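Local coordinates for OsmC-like protein (Jannaschia sp., PDB 3CJE) that probably reduces organic hydroperoxides in a bacterial defence against oxidative stress, acting as a dimer, at residues V15-N20 with V98-A103; C73-I78 with L92-R97. All coordinates share one frame; numbering follows the deposited sequence. Where two conformers were deposited one is given.

Interaction 1 of 2, residues V15-N20 with V98-A103; sequences VVFTCN and VVWDWA
Val-15 and Phe-17 pair with Trp-100 and Val-98 in two antiparallel hydrogen-bonded pairs, with the non-hydrogen-bonded pair of Val-16 and Val-99 between them. The first pair is closed by Val-15 N to Trp-100 O and by Trp-100 N to Val-15 O, 2.9 Å each. The two are not alike: Trp-100 N meets its acceptor nearly in line with the C=O bond, whereas Val-15 N stands 38° above the carbonyl plane of Trp-100. Phe-17 and Val-98 exchange the second pair of bonds.

The side chain of Trp-100 passes Val-15 with the edge of its indole. Its CB lies 4.1 Å from Val-15 O, and with chi1 at -63° CG sits beside the backbone N, opposite the carbonyl carbon. Farther out, CE3 comes edge-on to within 3.6 Å of the same Val-15 O and also reaches Val-15 CG1. Next on the rim, CZ3 approaches Phe-17 CD1 obliquely at 4.0 Å. Val-98 CG1 rests on one face of the indole, offset toward the rim, and NE1, on the five-membered ring, is hydrogen-bonded to Thr-147 OG1 of the second subunit. Val-15 CG2, the other methyl, meets CE3 of Trp-102 at 4.0 Å, the two side chains crossing at about a right angle. On the opposite face of the sheet, Val-16 CG2 lies beside both methyls of Val-99, pointing the same way.

Leu-63 of helix 62-81 touches both Phe-17 and Trp-100, while Phe-143 of the second subunit meets the indole edge-to-face: a central strand pair of an antiparallel sheet with one face turned to helix and dimer partner, as in OsmC-like proteins.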
# COMPACT_ATOMS: atom_id res chain seq x y z
N VAL A 15 7.29 8.90 11.18
CA VAL A 15 7.56 7.54 10.78
C VAL A 15 8.08 7.66 9.34
O VAL A 15 7.46 8.33 8.52
CB VAL A 15 6.31 6.60 10.87
CG1 VAL A 15 6.64 5.23 10.21
CG2 VAL A 15 5.84 6.45 12.34
N VAL A 16 9.24 7.06 9.05
CA VAL A 16 9.92 7.23 7.75
C VAL A 16 10.30 5.85 7.27
O VAL A 16 10.95 5.11 7.97
CB VAL A 16 11.20 8.11 7.83
CG1 VAL A 16 11.87 8.20 6.47
CG2 VAL A 16 10.87 9.51 8.39
N PHE A 17 9.85 5.51 6.06
CA PHE A 17 10.28 4.31 5.37
C PHE A 17 10.92 4.68 4.05
O PHE A 17 10.53 5.65 3.39
CB PHE A 17 9.10 3.37 5.08
CG PHE A 17 8.71 2.49 6.23
CD1 PHE A 17 8.05 2.99 7.32
CD2 PHE A 17 9.03 1.13 6.24
CE1 PHE A 17 7.68 2.15 8.40
CE2 PHE A 17 8.64 0.30 7.32
CZ PHE A 17 7.98 0.81 8.37
N THR A 18 11.90 3.87 3.67
CA THR A 18 12.47 3.93 2.35
C THR A 18 12.41 2.57 1.66
O THR A 18 12.30 1.53 2.30
CB THR A 18 13.91 4.39 2.39
OG1 THR A 18 14.74 3.46 3.13
CG2 THR A 18 14.02 5.80 3.02
N CYS A 19 12.54 2.60 0.34
CA CYS A 19 12.59 1.36 -0.44
C CYS A 19 13.50 1.61 -1.61
O CYS A 19 13.31 2.59 -2.32
CB CYS A 19 11.22 0.99 -0.93
SG CYS A 19 11.17 -0.59 -1.83
N ASN A 20 14.49 0.75 -1.76
CA ASN A 20 15.32 0.75 -2.94
C ASN A 20 14.99 -0.49 -3.73
O ASN A 20 15.20 -1.61 -3.28
CB ASN A 20 16.80 0.75 -2.67
CG ASN A 20 17.57 0.91 -3.99
OD1 ASN A 20 17.37 1.90 -4.70
ND2 ASN A 20 18.31 -0.11 -4.38
N VAL A 98 8.92 7.64 2.03
CA VAL A 98 7.62 8.09 2.49
C VAL A 98 7.74 8.49 3.97
O VAL A 98 8.32 7.76 4.77
CB VAL A 98 6.51 7.04 2.29
CG1 VAL A 98 5.13 7.61 2.69
CG2 VAL A 98 6.48 6.55 0.81
N VAL A 99 7.17 9.64 4.31
CA VAL A 99 7.18 10.20 5.65
C VAL A 99 5.73 10.42 6.08
O VAL A 99 4.94 11.03 5.36
CB VAL A 99 7.94 11.53 5.75
CG1 VAL A 99 7.97 12.01 7.22
CG2 VAL A 99 9.35 11.36 5.16
N TRP A 100 5.42 9.92 7.28
CA TRP A 100 4.17 10.20 7.96
C TRP A 100 4.46 10.86 9.29
O TRP A 100 5.56 10.80 9.79
CB TRP A 100 3.41 8.90 8.27
CG TRP A 100 2.95 8.06 7.11
CD1 TRP A 100 1.72 8.12 6.49
CD2 TRP A 100 3.67 7.03 6.46
NE1 TRP A 100 1.65 7.18 5.50
CE2 TRP A 100 2.83 6.51 5.43
CE3 TRP A 100 4.97 6.49 6.61
CZ2 TRP A 100 3.22 5.43 4.63
CZ3 TRP A 100 5.37 5.47 5.78
CH2 TRP A 100 4.49 4.93 4.79
N ASP A 101 3.43 11.41 9.90
CA ASP A 101 3.59 11.88 11.26
C ASP A 101 2.40 11.52 12.11
O ASP A 101 1.31 11.21 11.61
CB ASP A 101 3.85 13.37 11.29
CG ASP A 101 2.83 14.17 10.49
OD1 ASP A 101 1.66 13.78 10.50
OD2 ASP A 101 3.21 15.18 9.87
N TRP A 102 2.65 11.52 13.41
CA TRP A 102 1.61 11.24 14.38
C TRP A 102 1.52 12.33 15.44
O TRP A 102 2.50 13.07 15.68
CB TRP A 102 1.77 9.85 15.01
CG TRP A 102 2.69 9.77 16.26
CD1 TRP A 102 2.34 10.01 17.58
CD2 TRP A 102 4.06 9.38 16.28
NE1 TRP A 102 3.43 9.82 18.39
CE2 TRP A 102 4.50 9.44 17.61
CE3 TRP A 102 4.97 9.02 15.28
CZ2 TRP A 102 5.82 9.14 17.97
CZ3 TRP A 102 6.28 8.71 15.63
CH2 TRP A 102 6.69 8.77 16.97
N ALA A 103 0.38 12.37 16.12
CA ALA A 103 0.17 13.23 17.26
C ALA A 103 -0.72 12.51 18.26
O ALA A 103 -1.61 11.76 17.89
CB ALA A 103 -0.45 14.56 16.83

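Interaction 2 of 2, residues C73-I78 with L92-R97; sequences CVMTQI and LDVECR
Helix-on-sheet packing joins Met-75 and Ile-78 of helix 62-81 to Leu-92, just before strand 93-105, and Val-94 within it. All four side chains are buried and the contact is wholly apolar. Met-75 and Ile-78 are three residues apart, on the same flank of the helix, and Leu-92 and Val-94 are two apart, so that both residues point at the helix while Asp-93 between them turns away.

The tightest touch is Met-75 CG against Val-94 CG2, at 3.5 Å. The two side chains run past one another, pointing opposite ways, and Val-94 CB is also near, 3.8 Å from Met-75 CG. Met-75, modelled as selenomethionine, carries CG beside its backbone N (chi1 -68°). Its chain then runs extended to SE and bends at the last torsion (chi3 75°), which brings CE to Leu-92, 4.1 Å from CD2. The same Leu-92 CD2 lies 4.0 Å from the backbone O of Met-75, so this one methyl touches both the helix backbone and the selenomethionine tip.

Leu-92 has CG anti to its backbone N (chi1 176°), extending the branch toward the helix. There CD2 and CD1 meet Ile-78 CG2 at 4.1 and 4.2 Å, the two side chains crossing obliquely. The other branch of Ile-78 ends at CD1, which makes a looser contact with Val-94 CG2.

Around this core, Ile-118 and Ile-120 of strand 108-121 pack on Val-94 and Ile-78 respectively, and Thr-71, one turn back along the helix, touches Val-94. Strand 13-24 flanks Leu-92 through Ala-23, so this part of helix 62-81 packs on the sheet face carrying Val-94, with strands 13-24 and 108-121 on either side of strand 93-105.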
# COMPACT_ATOMS: atom_id res chain seq x y z
N CYS A 73 4.89 -1.25 -7.92
CA CYS A 73 3.84 -0.82 -8.89
C CYS A 73 4.46 0.13 -9.93
O CYS A 73 4.34 -0.07 -11.14
CB CYS A 73 2.66 -0.20 -8.16
SG CYS A 73 1.17 -0.11 -9.27
N VAL A 74 5.19 1.13 -9.45
CA VAL A 74 5.85 2.10 -10.32
C VAL A 74 6.82 1.39 -11.25
O VAL A 74 6.82 1.59 -12.47
CB VAL A 74 6.60 3.17 -9.48
CG1 VAL A 74 7.55 4.03 -10.36
CG2 VAL A 74 5.57 4.08 -8.77
N MSE A 75 7.66 0.52 -10.68
CA MSE A 75 8.64 -0.23 -11.47
C MSE A 75 8.00 -1.10 -12.52
O MSE A 75 8.47 -1.16 -13.67
CB MSE A 75 9.52 -1.06 -10.52
CG MSE A 75 10.40 -0.24 -9.68
SE MSE A 75 11.43 -1.34 -8.46
CE MSE A 75 12.69 -2.02 -9.77
N THR A 76 6.91 -1.78 -12.15
CA THR A 76 6.21 -2.63 -13.08
C THR A 76 5.71 -1.84 -14.29
O THR A 76 5.86 -2.28 -15.43
CB THR A 76 5.08 -3.41 -12.37
OG1 THR A 76 5.69 -4.29 -11.40
CG2 THR A 76 4.27 -4.24 -13.37
N GLN A 77 5.14 -0.65 -14.07
CA GLN A 77 4.63 0.14 -15.19
C GLN A 77 5.77 0.63 -16.09
O GLN A 77 5.65 0.64 -17.31
CB GLN A 77 3.82 1.35 -14.70
CG GLN A 77 2.77 1.08 -13.64
CD GLN A 77 1.81 0.07 -14.06
OE1 GLN A 77 1.37 0.09 -15.23
NE2 GLN A 77 1.47 -0.84 -13.16
N ILE A 78 6.88 1.08 -15.48
CA ILE A 78 8.05 1.46 -16.26
C ILE A 78 8.50 0.33 -17.18
O ILE A 78 8.73 0.51 -18.39
CB ILE A 78 9.19 1.92 -15.35
CG1 ILE A 78 8.83 3.23 -14.66
CG2 ILE A 78 10.50 2.10 -16.15
CD1 ILE A 78 9.79 3.63 -13.53
N LEU A 92 17.16 -1.05 -14.05
CA LEU A 92 16.26 -0.11 -13.42
C LEU A 92 16.42 -0.11 -11.90
O LEU A 92 16.43 -1.19 -11.26
CB LEU A 92 14.83 -0.47 -13.78
CG LEU A 92 13.73 0.38 -13.14
CD1 LEU A 92 13.75 1.90 -13.56
CD2 LEU A 92 12.35 -0.31 -13.45
N ASP A 93 16.52 1.08 -11.33
CA ASP A 93 16.53 1.27 -9.88
C ASP A 93 15.58 2.40 -9.54
O ASP A 93 15.61 3.47 -10.18
CB ASP A 93 17.91 1.62 -9.37
CG ASP A 93 18.00 1.57 -7.86
OD1 ASP A 93 17.37 2.42 -7.18
OD2 ASP A 93 18.69 0.65 -7.37
N VAL A 94 14.71 2.15 -8.56
CA VAL A 94 13.76 3.13 -8.08
C VAL A 94 13.89 3.25 -6.58
O VAL A 94 13.85 2.23 -5.89
CB VAL A 94 12.31 2.79 -8.46
CG1 VAL A 94 11.28 3.76 -7.80
CG2 VAL A 94 12.18 2.77 -10.00
N GLU A 95 14.05 4.48 -6.11
CA GLU A 95 14.23 4.77 -4.67
C GLU A 95 13.00 5.55 -4.22
O GLU A 95 12.64 6.54 -4.83
CB GLU A 95 15.49 5.61 -4.44
CG GLU A 95 16.80 4.97 -4.96
CD GLU A 95 18.10 5.87 -4.88
OE1 GLU A 95 18.26 6.89 -5.61
OE2 GLU A 95 19.01 5.49 -4.08
N CYS A 96 12.34 5.10 -3.16
CA CYS A 96 11.12 5.72 -2.67
C CYS A 96 11.28 6.02 -1.18
O CYS A 96 11.78 5.17 -0.42
CB CYS A 96 9.94 4.79 -2.89
SG CYS A 96 8.39 5.37 -2.21
N ARG A 97 10.86 7.22 -0.77
CA ARG A 97 10.88 7.62 0.63
C ARG A 97 9.52 8.17 0.97
O ARG A 97 8.98 9.04 0.26
CB ARG A 97 11.95 8.69 0.90
CG ARG A 97 12.01 9.12 2.34
CD ARG A 97 13.21 10.03 2.52
NE ARG A 97 13.36 10.51 3.88
CZ ARG A 97 12.90 11.67 4.32
NH1 ARG A 97 12.22 12.51 3.53
NH2 ARG A 97 13.12 11.98 5.59

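Both interactions use strand 93-105: segment 92-97, which leads into it, packs on helix 62-81 in interaction 2, and 98-103 pairs with strand 13-24 in interaction 1. Their centres are about 17 Å apart. Along the chain, segment 15-20 comes first, then 73-78, 92-97 and 98-103, so interaction 2 falls wholly between the two partners of interaction 1. Strand pairing carries on where the contacts meet, with a probable hydrogen bond from Cys-19 N to Cys-96 O of 2.8 Å. Together they tie strand 13-24, helix 62-81 and strand 93-105 into one core, and both touch the second subunit.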